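PDB 4RL3: chitinase A from Pteris ryukyuensis, which probably hydrolyses glycosidic links in chitin through a family GH18 domain, the part of the longer protein present here. Local coordinates for residues Ala61-Ile66 with Tyr114-Ile119; Gln165-Phe170 with Ser205-Gly210; Ala189-Ser194 with Val222-Ser227; Ile36-Ala41 with Asp82-Ser87; Gly9-Gly14 with Ser249-Tyr254. All coordinates share one frame; numbering follows the deposited sequence. Where two conformers were deposited one is given.

Interaction 1: residues Ala61-Ile66 with Tyr114-Ile119; sequences AAVQAI and YHLDGI
Val63 lays its isopropyl group over the backbone carbonyl of Tyr114, with CG1 3.1 Å from Tyr114 O. This methyl stands anti to the backbone N (chi1 173°), and it reaches further along the facing chain: Val63 CG1 lies 4.1 Å from His115 CB and 4.4 Å from Leu116 CD2. The other methyl, CG2, comes up to the edge of the Tyr114 ring, near its plane. That ring is fixed from outside the contact, by a hydrogen bond from Asn55 to its OH and an edge-to-face pairing with Trp53.

Gln64 faces His115 one residue on. Its CB touches the imidazole at 3.8 Å from His115 CD2, while the amide carbon CD sits over one face of the ring with amide and ring planes only 20° apart. No direct hydrogen bond joins the two; instead a water gives a proton to Gln64 OE1 at 3.1 Å and is hydrogen-bonded to His115 NE2 at 2.8 Å, in the plane of the ring. Apolar contact thus lies toward the buried side and a water bridge toward the more exposed one.

His115 has positive phi where the chain leaves helix 96-114, and its carbonyl oxygen bonds Lys67, which also forms a salt bridge with Asp117. Helix 60-69 therefore packs on the turn that feeds strand 118-123, a helix-to-strand connection of the (beta/alpha)8 barrel; Asp117 and Gly118 open the DGxDxDxE signature sequence of GH18 enzymes.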
# COMPACT_ATOMS: atom_id res chain seq x y z
N ALA A 61 9.84 -4.02 18.01
CA ALA A 61 11.30 -4.17 18.03
C ALA A 61 11.88 -4.48 16.64
O ALA A 61 12.95 -3.98 16.30
CB ALA A 61 11.71 -5.23 19.02
N ALA A 62 11.16 -5.27 15.85
CA ALA A 62 11.56 -5.58 14.47
C ALA A 62 11.52 -4.35 13.57
O ALA A 62 12.41 -4.17 12.75
CB ALA A 62 10.70 -6.69 13.87
N VAL A 63 10.50 -3.50 13.74
CA VAL A 63 10.44 -2.25 12.95
C VAL A 63 11.59 -1.34 13.34
O VAL A 63 12.26 -0.76 12.47
CB VAL A 63 9.10 -1.49 13.15
CG1 VAL A 63 9.17 -0.13 12.46
CG2 VAL A 63 7.93 -2.31 12.64
N GLN A 64 11.82 -1.18 14.64
CA GLN A 64 12.86 -0.28 15.12
C GLN A 64 14.22 -0.74 14.61
O GLN A 64 15.04 0.07 14.17
CB GLN A 64 12.82 -0.26 16.64
CG GLN A 64 13.70 0.77 17.31
CD GLN A 64 13.46 0.83 18.81
OE1 GLN A 64 13.19 -0.19 19.45
NE2 GLN A 64 13.54 2.03 19.37
N ALA A 65 14.43 -2.06 14.65
CA ALA A 65 15.71 -2.65 14.24
C ALA A 65 15.99 -2.47 12.76
O ALA A 65 17.09 -2.07 12.39
CB ALA A 65 15.77 -4.12 14.61
N ILE A 66 15.03 -2.76 11.89
CA ILE A 66 15.28 -2.62 10.46
C ILE A 66 15.54 -1.16 10.10
O ILE A 66 16.40 -0.86 9.29
CB ILE A 66 14.17 -3.28 9.58
CG1 ILE A 66 14.70 -3.61 8.19
CG2 ILE A 66 12.90 -2.44 9.54
CD1 ILE A 66 15.70 -4.76 8.16
N TYR A 114 4.45 1.16 17.03
CA TYR A 114 5.24 0.40 16.05
C TYR A 114 6.29 1.25 15.31
O TYR A 114 6.97 0.73 14.43
CB TYR A 114 4.31 -0.33 15.06
CG TYR A 114 3.78 -1.62 15.64
CD1 TYR A 114 2.73 -1.62 16.55
CD2 TYR A 114 4.34 -2.85 15.30
CE1 TYR A 114 2.27 -2.79 17.11
CE2 TYR A 114 3.88 -4.04 15.84
CZ TYR A 114 2.85 -4.01 16.75
OH TYR A 114 2.39 -5.18 17.32
N HIS A 115 6.46 2.52 15.70
CA HIS A 115 7.50 3.38 15.11
C HIS A 115 7.27 3.57 13.61
O HIS A 115 8.20 3.54 12.81
CB HIS A 115 8.90 2.80 15.36
CG HIS A 115 9.07 2.16 16.69
ND1 HIS A 115 9.04 2.87 17.87
CD2 HIS A 115 9.25 0.86 17.04
CE1 HIS A 115 9.21 2.04 18.89
NE2 HIS A 115 9.34 0.82 18.41
N LEU A 116 6.02 3.77 13.23
CA LEU A 116 5.66 3.83 11.82
C LEU A 116 5.75 5.24 11.25
O LEU A 116 5.85 6.23 11.98
CB LEU A 116 4.26 3.25 11.61
CG LEU A 116 4.04 1.84 12.16
CD1 LEU A 116 2.62 1.37 11.91
CD2 LEU A 116 5.02 0.85 11.56
N ASP A 117 5.66 5.32 9.92
CA ASP A 117 5.91 6.54 9.17
C ASP A 117 4.73 7.01 8.34
O ASP A 117 4.78 8.08 7.75
CB ASP A 117 7.09 6.31 8.24
CG ASP A 117 8.38 6.07 9.00
OD1 ASP A 117 8.89 7.07 9.55
OD2 ASP A 117 8.85 4.91 9.08
N GLY A 118 3.67 6.20 8.26
CA GLY A 118 2.58 6.52 7.37
C GLY A 118 1.53 5.45 7.23
O GLY A 118 1.62 4.37 7.83
N ILE A 119 0.50 5.78 6.45
CA ILE A 119 -0.62 4.88 6.21
C ILE A 119 -0.92 4.79 4.72
O ILE A 119 -0.68 5.72 3.96
CB ILE A 119 -1.90 5.29 6.98
CG1 ILE A 119 -2.45 6.65 6.53
CG2 ILE A 119 -1.62 5.30 8.48
CD1 ILE A 119 -3.86 6.93 7.00
O HOH W 1 10.33 -1.25 20.07

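Interaction 2: residues Gln165-Phe170 with Ser205-Gly210; sequences QYTALF and SKYGGG
Helix 163-173 runs past the weakly bonded C-terminal end of helix 193-206, where the chain leaves helical geometry at Tyr207 and turns through three glycines with positive phi; the backbones come nearest at Thr167 and Tyr207, 6.6 Å between CA atoms. Both helices belong to the outer layer of the TIM barrel, and strand 179-180 lies between them in sequence.

Tyr207 carries the contact. Its CG is anti to its own carbonyl carbon (chi1 -73°), and the ring lies across the side of the other helix, its OH 3.2 Å from Tyr166 CB. Thr167 crosses it at about a right angle, CG2 being 3.6 Å from Tyr207 CZ. The hydroxyl also comes near Thr167 N, but the angle is too poor for a hydrogen bond. Toward the barrel, Phe170 and Tyr207 form an offset edge-to-face pair, the edge of Tyr207 turned to the face of Phe170 with the ring planes at 69°; Ile156 and Val180 of the barrel strands touch both rings. In the same pair Phe170 CB is 3.8 Å from Tyr207 CD1.

Polar groups mark the outer margin. Thr167 OG1 bonds the carbonyl of Glu163, one turn back, and the extended Lys206 chain leads away to a salt bridge with the Glu163 carboxylate. The backbones are joined by one water, which donates to Thr167 O at 3.1 Å and to Lys206 O at 2.9 Å. Beyond it the Phe170 ring reaches the peptide at the start of the glycine turn, CE2 standing 3.4 Å from Tyr207 O.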
# COMPACT_ATOMS: atom_id res chain seq x y z
N GLN A 165 -14.47 5.60 -6.20
CA GLN A 165 -14.11 5.98 -4.84
C GLN A 165 -12.76 6.66 -4.77
O GLN A 165 -12.62 7.73 -4.17
CB GLN A 165 -14.10 4.76 -3.93
CG GLN A 165 -15.48 4.20 -3.62
CD GLN A 165 -16.06 3.28 -4.68
OE1 GLN A 165 -15.37 2.85 -5.62
NE2 GLN A 165 -17.34 2.96 -4.53
N TYR A 166 -11.75 6.05 -5.37
CA TYR A 166 -10.39 6.56 -5.19
C TYR A 166 -10.05 7.79 -6.04
O TYR A 166 -9.26 8.62 -5.61
CB TYR A 166 -9.37 5.45 -5.35
CG TYR A 166 -9.32 4.55 -4.13
CD1 TYR A 166 -8.55 4.89 -3.02
CD2 TYR A 166 -10.07 3.38 -4.08
CE1 TYR A 166 -8.51 4.08 -1.90
CE2 TYR A 166 -10.04 2.57 -2.96
CZ TYR A 166 -9.26 2.92 -1.87
OH TYR A 166 -9.22 2.10 -0.76
N THR A 167 -10.64 7.92 -7.23
CA THR A 167 -10.42 9.16 -7.98
C THR A 167 -11.08 10.36 -7.29
O THR A 167 -10.53 11.46 -7.30
CB THR A 167 -10.89 9.08 -9.45
OG1 THR A 167 -12.30 8.76 -9.51
CG2 THR A 167 -10.06 8.08 -10.25
N ALA A 168 -12.24 10.14 -6.69
CA ALA A 168 -12.90 11.20 -5.91
C ALA A 168 -12.01 11.60 -4.74
O ALA A 168 -11.79 12.78 -4.49
CB ALA A 168 -14.26 10.74 -5.41
N LEU A 169 -11.48 10.59 -4.04
CA LEU A 169 -10.58 10.83 -2.92
C LEU A 169 -9.32 11.57 -3.36
O LEU A 169 -8.97 12.59 -2.77
CB LEU A 169 -10.21 9.51 -2.25
CG LEU A 169 -9.19 9.53 -1.10
CD1 LEU A 169 -9.61 10.48 0.02
CD2 LEU A 169 -8.96 8.11 -0.59
N PHE A 170 -8.65 11.09 -4.41
CA PHE A 170 -7.41 11.72 -4.84
C PHE A 170 -7.61 13.14 -5.37
O PHE A 170 -6.82 14.03 -5.08
CB PHE A 170 -6.69 10.87 -5.90
CG PHE A 170 -5.33 11.42 -6.27
CD1 PHE A 170 -4.23 11.18 -5.46
CD2 PHE A 170 -5.17 12.21 -7.40
CE1 PHE A 170 -2.99 11.70 -5.77
CE2 PHE A 170 -3.93 12.74 -7.70
CZ PHE A 170 -2.84 12.48 -6.90
N SER A 205 -3.20 8.94 -15.88
CA SER A 205 -4.07 10.05 -16.29
C SER A 205 -5.22 10.33 -15.32
O SER A 205 -5.74 11.45 -15.29
CB SER A 205 -4.62 9.81 -17.70
OG SER A 205 -5.70 8.90 -17.68
N LYS A 206 -5.61 9.32 -14.54
CA LYS A 206 -6.72 9.41 -13.58
C LYS A 206 -6.28 9.83 -12.18
O LYS A 206 -7.13 10.18 -11.35
CB LYS A 206 -7.42 8.06 -13.47
CG LYS A 206 -8.03 7.59 -14.79
CD LYS A 206 -8.43 6.13 -14.74
CE LYS A 206 -9.04 5.70 -16.06
NZ LYS A 206 -9.41 4.26 -16.06
N TYR A 207 -4.97 9.80 -11.93
CA TYR A 207 -4.41 10.03 -10.59
C TYR A 207 -3.29 11.07 -10.64
O TYR A 207 -2.21 10.90 -10.04
CB TYR A 207 -3.94 8.71 -9.97
CG TYR A 207 -5.11 7.87 -9.57
CD1 TYR A 207 -5.80 8.16 -8.39
CD2 TYR A 207 -5.56 6.82 -10.35
CE1 TYR A 207 -6.89 7.41 -8.01
CE2 TYR A 207 -6.64 6.05 -9.96
CZ TYR A 207 -7.31 6.36 -8.79
OH TYR A 207 -8.40 5.63 -8.39
N GLY A 208 -3.56 12.15 -11.37
CA GLY A 208 -2.71 13.34 -11.32
C GLY A 208 -1.64 13.44 -12.39
O GLY A 208 -0.90 14.43 -12.41
N GLY A 209 -1.55 12.45 -13.27
CA GLY A 209 -0.66 12.50 -14.44
C GLY A 209 0.50 11.54 -14.40
O GLY A 209 1.08 11.24 -15.43
N GLY A 210 0.84 11.04 -13.21
CA GLY A 210 1.93 10.08 -13.09
C GLY A 210 3.00 10.38 -12.06
O GLY A 210 3.68 9.46 -11.61
O HOH W 2 -8.04 11.73 -9.12

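Interaction 3: residues Ala189-Ser194 with Val222-Ser227; sequences AGTSAS and VGPAPS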
# COMPACT_ATOMS: atom_id res chain seq x y z
N ALA A 189 -2.57 -11.81 -16.89
CA ALA A 189 -1.25 -12.44 -16.97
C ALA A 189 -0.64 -12.41 -18.37
O ALA A 189 0.56 -12.54 -18.52
CB ALA A 189 -1.34 -13.88 -16.46
N GLY A 190 -1.48 -12.24 -19.39
CA GLY A 190 -1.02 -12.10 -20.77
C GLY A 190 -0.54 -10.72 -21.17
O GLY A 190 -0.10 -10.53 -22.29
N THR A 191 -0.62 -9.75 -20.26
CA THR A 191 -0.22 -8.38 -20.58
C THR A 191 1.23 -8.28 -21.07
O THR A 191 2.15 -8.73 -20.38
CB THR A 191 -0.40 -7.48 -19.33
OG1 THR A 191 -1.76 -7.49 -18.93
CG2 THR A 191 0.03 -6.04 -19.60
N SER A 192 1.43 -7.69 -22.24
CA SER A 192 2.78 -7.46 -22.76
C SER A 192 3.42 -6.21 -22.15
O SER A 192 2.75 -5.38 -21.53
CB SER A 192 2.74 -7.29 -24.28
OG SER A 192 2.10 -6.06 -24.59
N ALA A 193 4.72 -6.03 -22.35
CA ALA A 193 5.38 -4.82 -21.89
C ALA A 193 4.79 -3.53 -22.50
O ALA A 193 4.59 -2.55 -21.80
CB ALA A 193 6.89 -4.90 -22.12
N SER A 194 4.49 -3.58 -23.80
CA SER A 194 3.87 -2.45 -24.50
C SER A 194 2.50 -2.11 -23.93
O SER A 194 2.18 -0.95 -23.68
CB SER A 194 3.73 -2.77 -25.99
OG SER A 194 3.10 -1.71 -26.69
N VAL A 222 -0.20 -13.79 -9.76
CA VAL A 222 -1.32 -13.14 -10.45
C VAL A 222 -0.82 -11.91 -11.18
O VAL A 222 0.18 -11.30 -10.80
CB VAL A 222 -2.48 -12.77 -9.50
CG1 VAL A 222 -3.11 -14.02 -8.88
CG2 VAL A 222 -2.02 -11.82 -8.41
N GLY A 223 -1.53 -11.55 -12.24
CA GLY A 223 -1.22 -10.35 -13.00
C GLY A 223 -0.09 -10.49 -14.01
O GLY A 223 0.44 -11.59 -14.24
N PRO A 224 0.31 -9.36 -14.62
CA PRO A 224 1.40 -9.36 -15.59
C PRO A 224 2.67 -9.96 -15.00
O PRO A 224 2.98 -9.72 -13.83
CB PRO A 224 1.56 -7.88 -15.94
CG PRO A 224 0.23 -7.26 -15.63
CD PRO A 224 -0.23 -8.00 -14.41
N ALA A 225 3.40 -10.74 -15.78
CA ALA A 225 4.63 -11.36 -15.32
C ALA A 225 5.62 -10.30 -14.84
O ALA A 225 5.86 -9.31 -15.52
CB ALA A 225 5.25 -12.19 -16.43
N PRO A 226 6.23 -10.51 -13.66
CA PRO A 226 7.20 -9.55 -13.16
C PRO A 226 8.31 -9.15 -14.13
O PRO A 226 8.64 -7.96 -14.22
CB PRO A 226 7.79 -10.26 -11.93
CG PRO A 226 6.65 -11.06 -11.43
CD PRO A 226 5.91 -11.53 -12.65
N SER A 227 8.88 -10.11 -14.86
CA SER A 227 9.93 -9.79 -15.81
C SER A 227 9.42 -8.86 -16.91
O SER A 227 10.12 -7.95 -17.35
CB SER A 227 10.52 -11.06 -16.43
OG SER A 227 9.54 -11.81 -17.11
O HOH W 3 2.52 -10.75 -18.67
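Thr191 is turned so that OG1 is anti to its carbonyl carbon (chi1 -60°), which leaves CG2 anti to the backbone N, and it lies beside Pro224, the two side chains pointing the same way. CB does most of the touching, 3.8 Å from Pro224 CG; the hydroxyl flanks the proline ring but is bonded to the carbonyl of Gly188, so its polar end is turned to its own loop. Gly223, with positive phi (81°), presents its carbonyl oxygen to Ala189, where the two backbones come together. Ala189 CA approaches Gly223 O at 3.3 Å, a CA-H...O contact with an angle of 149° at the hydrogen, and the CB of the same alanine lies 3.7 Å from Gly223 O.

These two loops, which lead into helices 193-206 and 226-238, are held at the protein surface. Ser192 is the N-cap of the first helix, its side chain capping a backbone N there, and Ala225 takes the N-cap position of the second. Such loops, running from a barrel strand to the helix that follows it, belong to the (beta/alpha)8 architecture.

No protein hydrogen bond crosses between the segments; a single water replaces it. It donates to Ala189 O at 2.7 Å and to Thr191 O at 2.7 Å, and it accepts from Ala225 N at 3.0 Å. Both its protons are thus used and the N-cap amide is satisfied, so the water acts as a structural part of the joint, which otherwise rests on van der Waals contact and one weak CA-H...O interaction.

Interaction 4: residues Ile36-Ala41 with Asp82-Ser87; sequences IDYTSA and DTISGS
Ile84 points into the concave side of loop 36-41 and meets Tyr38 obliquely. With CG1 anti to the backbone N (chi1 170°), its two branches divide the work: CG2 sits over one face of the Tyr38 ring, 3.9 Å from Tyr38 CD2, whereas CG1 lies 3.9 Å from Tyr38 CB and 3.6 Å from Thr39 O. The CD1 methyl continues to Ile36, whose own CD1 is 4.3 Å away from Ile84 CD1. Tyr52 closes on both isoleucines, and the far end of Tyr38 is tied by its OH to the carbonyl of Gln90.

Ile84 also begins a type I' turn that ends at Ser87. The turn joins strands 83-84 and 87-88 into a short beta hairpin, with backbone bonds in both directions between Ile84 and Ser87. At its tip Ser85 directs its hydroxyl across the gap. Ser85 OG donates to Ser40 O at 2.7 Å, the C=O...donor angle being 139° and the donor tilted 21° from the carbonyl plane.

Loop and hairpin follow parallel barrel strands 27-36 and 73-81 at their C-terminal ends, the rim on which GH18 barrels place the substrate cleft. The chemistry is graded accordingly: buried aliphatic and aromatic groups pack between loop and hairpin, and a single short hydrogen bond joins the exposed tips, so the hairpin is held to the loop both by shape and by a directional link.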
# COMPACT_ATOMS: atom_id res chain seq x y z
N ILE A 36 -7.10 -3.28 10.44
CA ILE A 36 -8.50 -3.31 10.05
C ILE A 36 -9.34 -2.91 11.25
O ILE A 36 -9.10 -3.39 12.37
CB ILE A 36 -8.92 -4.72 9.58
CG1 ILE A 36 -7.87 -5.33 8.64
CG2 ILE A 36 -10.28 -4.66 8.89
CD1 ILE A 36 -8.11 -6.77 8.28
N ASP A 37 -10.34 -2.07 10.99
CA ASP A 37 -11.28 -1.63 12.02
C ASP A 37 -12.43 -2.62 12.15
O ASP A 37 -13.60 -2.28 11.99
CB ASP A 37 -11.77 -0.20 11.74
CG ASP A 37 -12.40 -0.02 10.35
OD1 ASP A 37 -11.92 -0.63 9.36
OD2 ASP A 37 -13.38 0.74 10.24
N TYR A 38 -12.05 -3.86 12.45
CA TYR A 38 -12.96 -4.97 12.65
C TYR A 38 -12.44 -5.85 13.77
O TYR A 38 -11.23 -5.91 14.03
CB TYR A 38 -13.05 -5.83 11.39
CG TYR A 38 -14.11 -5.42 10.39
CD1 TYR A 38 -13.94 -4.32 9.56
CD2 TYR A 38 -15.28 -6.15 10.27
CE1 TYR A 38 -14.91 -3.96 8.63
CE2 TYR A 38 -16.26 -5.80 9.35
CZ TYR A 38 -16.07 -4.70 8.53
OH TYR A 38 -17.06 -4.34 7.62
N THR A 39 -13.35 -6.57 14.41
CA THR A 39 -12.96 -7.59 15.38
C THR A 39 -12.65 -8.89 14.64
O THR A 39 -13.02 -9.05 13.46
CB THR A 39 -14.09 -7.89 16.37
OG1 THR A 39 -15.17 -8.54 15.69
CG2 THR A 39 -14.57 -6.61 17.04
N SER A 40 -12.03 -9.83 15.34
CA SER A 40 -11.70 -11.12 14.74
C SER A 40 -12.95 -11.92 14.36
O SER A 40 -12.87 -12.84 13.55
CB SER A 40 -10.82 -11.94 15.68
OG SER A 40 -11.50 -12.22 16.89
N ALA A 41 -14.10 -11.57 14.94
CA ALA A 41 -15.40 -12.14 14.52
C ALA A 41 -16.03 -11.40 13.33
O ALA A 41 -17.20 -11.64 12.99
CB ALA A 41 -16.36 -12.18 15.70
N ASP A 82 -8.77 -7.17 1.69
CA ASP A 82 -9.92 -7.86 1.10
C ASP A 82 -10.85 -8.42 2.18
O ASP A 82 -12.03 -8.07 2.23
CB ASP A 82 -9.40 -8.97 0.18
CG ASP A 82 -10.50 -9.67 -0.60
OD1 ASP A 82 -11.68 -9.27 -0.57
OD2 ASP A 82 -10.15 -10.67 -1.27
N THR A 83 -10.30 -9.25 3.07
CA THR A 83 -11.12 -10.02 4.00
C THR A 83 -10.65 -9.93 5.44
O THR A 83 -9.50 -9.60 5.73
CB THR A 83 -11.17 -11.52 3.62
OG1 THR A 83 -9.84 -12.04 3.56
CG2 THR A 83 -11.85 -11.70 2.29
N ILE A 84 -11.59 -10.24 6.34
CA ILE A 84 -11.34 -10.34 7.77
C ILE A 84 -11.98 -11.65 8.20
O ILE A 84 -13.19 -11.81 8.08
CB ILE A 84 -11.90 -9.12 8.56
CG1 ILE A 84 -11.85 -9.34 10.08
CG2 ILE A 84 -13.33 -8.78 8.15
CD1 ILE A 84 -10.46 -9.51 10.62
N SER A 85 -11.16 -12.60 8.64
CA SER A 85 -11.65 -13.95 8.98
C SER A 85 -12.58 -14.48 7.88
O SER A 85 -13.63 -15.05 8.17
CB SER A 85 -12.34 -13.94 10.35
OG SER A 85 -11.45 -13.50 11.36
N GLY A 86 -12.18 -14.28 6.63
CA GLY A 86 -12.94 -14.76 5.47
C GLY A 86 -14.09 -13.90 4.96
O GLY A 86 -14.60 -14.15 3.86
N SER A 87 -14.51 -12.90 5.74
CA SER A 87 -15.62 -12.02 5.36
C SER A 87 -15.05 -10.76 4.70
O SER A 87 -13.96 -10.34 5.05
CB SER A 87 -16.41 -11.59 6.60
OG SER A 87 -17.17 -12.67 7.13

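Interaction 5: residues Gly9-Gly14 with Ser249-Tyr254; sequences GALYNG and SADGSY. With EDO (1,2-ethanediol), chain C.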
# COMPACT_ATOMS: atom_id res chain seq x y z
N GLY A 9 3.19 -9.02 5.61
CA GLY A 9 2.68 -9.47 6.91
C GLY A 9 1.30 -10.08 7.00
O GLY A 9 0.95 -10.58 8.06
N ALA A 10 0.53 -10.07 5.91
CA ALA A 10 -0.88 -10.44 5.99
C ALA A 10 -1.14 -11.93 5.99
O ALA A 10 -2.21 -12.36 6.43
CB ALA A 10 -1.66 -9.79 4.86
N LEU A 11 -0.20 -12.73 5.50
CA LEU A 11 -0.45 -14.18 5.39
C LEU A 11 -0.10 -14.97 6.64
O LEU A 11 -0.48 -16.15 6.74
CB LEU A 11 0.29 -14.78 4.19
CG LEU A 11 -0.02 -14.18 2.82
CD1 LEU A 11 0.56 -15.08 1.74
CD2 LEU A 11 -1.51 -13.99 2.59
N TYR A 12 0.58 -14.35 7.60
CA TYR A 12 1.08 -15.06 8.78
C TYR A 12 1.91 -16.28 8.37
O TYR A 12 1.69 -17.39 8.88
CB TYR A 12 -0.06 -15.45 9.73
CG TYR A 12 -0.83 -14.29 10.34
CD1 TYR A 12 -1.68 -13.51 9.56
CD2 TYR A 12 -0.72 -13.99 11.71
CE1 TYR A 12 -2.39 -12.45 10.12
CE2 TYR A 12 -1.44 -12.94 12.27
CZ TYR A 12 -2.26 -12.17 11.47
OH TYR A 12 -2.97 -11.13 12.04
N ASN A 13 2.85 -16.07 7.46
CA ASN A 13 3.64 -17.19 6.94
C ASN A 13 5.09 -17.17 7.37
O ASN A 13 5.89 -17.96 6.88
CB ASN A 13 3.50 -17.36 5.41
CG ASN A 13 4.27 -16.32 4.59
OD1 ASN A 13 4.98 -15.45 5.12
ND2 ASN A 13 4.12 -16.42 3.28
N GLY A 14 5.43 -16.28 8.30
CA GLY A 14 6.75 -16.25 8.88
C GLY A 14 7.73 -15.32 8.21
O GLY A 14 8.86 -15.19 8.68
N SER A 249 3.69 -9.35 -2.81
CA SER A 249 4.06 -8.90 -1.47
C SER A 249 5.26 -9.72 -1.02
O SER A 249 5.58 -10.74 -1.63
CB SER A 249 2.93 -9.19 -0.50
OG SER A 249 2.61 -10.58 -0.48
N ALA A 250 5.88 -9.33 0.08
CA ALA A 250 6.97 -10.12 0.66
C ALA A 250 6.51 -11.55 1.00
O ALA A 250 7.26 -12.50 0.81
CB ALA A 250 7.52 -9.44 1.90
N ASP A 251 5.28 -11.67 1.51
CA ASP A 251 4.73 -12.99 1.89
C ASP A 251 4.65 -13.87 0.64
O ASP A 251 4.96 -15.06 0.68
CB ASP A 251 3.32 -12.90 2.52
CG ASP A 251 3.18 -11.79 3.56
OD1 ASP A 251 3.52 -10.63 3.25
OD2 ASP A 251 2.68 -12.07 4.67
N GLY A 252 4.18 -13.27 -0.46
CA GLY A 252 4.04 -13.96 -1.74
C GLY A 252 5.39 -14.43 -2.24
O GLY A 252 5.56 -15.57 -2.67
N SER A 253 6.37 -13.54 -2.16
CA SER A 253 7.72 -13.86 -2.61
C SER A 253 8.32 -14.97 -1.76
O SER A 253 8.95 -15.90 -2.27
CB SER A 253 8.57 -12.61 -2.57
OG SER A 253 8.08 -11.68 -3.50
N TYR A 254 8.11 -14.89 -0.45
CA TYR A 254 8.64 -15.86 0.50
C TYR A 254 8.16 -17.27 0.18
O TYR A 254 8.92 -18.24 0.28
CB TYR A 254 8.20 -15.47 1.91
CG TYR A 254 8.84 -16.23 3.06
CD1 TYR A 254 10.21 -16.18 3.28
CD2 TYR A 254 8.06 -16.97 3.93
CE1 TYR A 254 10.78 -16.85 4.35
CE2 TYR A 254 8.63 -17.64 4.99
CZ TYR A 254 9.99 -17.59 5.19
OH TYR A 254 10.56 -18.27 6.25
C1 EDO C . 0.17 -9.12 1.98
O1 EDO C . 1.09 -9.17 3.09
C2 EDO C . -0.37 -10.50 1.62
O2 EDO C . 0.64 -11.33 1.06
O HOH W 4 3.16 -13.27 7.00
O HOH W 5 8.42 -19.44 8.16
O HOH W 6 11.59 -15.54 7.98
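Loop 9-14 wraps over the first turn of helix 250-254, the closest backbone pair being Leu11 and Asp251 at 6.4 Å between CA atoms. Asp251 turns its carboxylate into the curl of the loop and takes two of its amides. Gly9 N donates to Asp251 OD1 at 2.9 Å, almost straight (166°) and on the syn lone pair; Leu11 N reaches Asp251 OD2 at 3.1 Å from above the carboxylate plane, 46° out of it. A water accepts from Asn13 N and lies within bonding distance of Asp251 OD2, though other acceptors may compete for its protons.

Leu11 covers the aliphatic root of the acid, its CG 3.6 Å from Asp251 CB. Asn13 continues around the helix: ND2 donates to the backbone Asp251 O at 3.1 Å, with that oxygen in the amide plane. Asn13 and Tyr254 slide past each other in opposite directions, and Asn13 O meets the ring edge 3.3 Å from Tyr254 CE2. Another water joins Asn13 O to Tyr254 OH.

An ethanediol, probably from the crystallisation liquor, is bound between the segments. Its O1 accepts from Ala10 N and donates to Asp251 OD1 at 2.8 Å; its O2 is hydrogen-bonded to Ser249 OG at 2.6 Å. Ser249 is the N-cap residue of the helix, the same OG accepting from Gly252 N, and a cis peptide precedes it.

The contact lies where strand 244-248 pairs with strand 3-8 to close the TIM barrel: Ala250 bonds the backbone of Tyr7, Asp251 touches Ile8, and Ala10 rests on Ala33 and Phe34 of strand 27-36.

Overall arrangement
All five contacts belong to one barrel and lie at different places around it. Interaction 1 is the most buried; interactions 2, 4 and 5 are partly buried, and interaction 3 lies at the surface, its centre about 20 Å from that of the chain. Interactions 2 and 3 share helix 193-206, gripping its end and its start. Interactions 1 and 2 fall on opposite sides of the chain's centre, with apolar packing inside and a water bridge outside. Interaction 3 depends on water for its polar link, interaction 4 adds one direct hydrogen bond to its hydrophobic contact, and interaction 5, which joins the loop after the first strand to the helix after the last strand, relies on a carboxylate binding backbone amides.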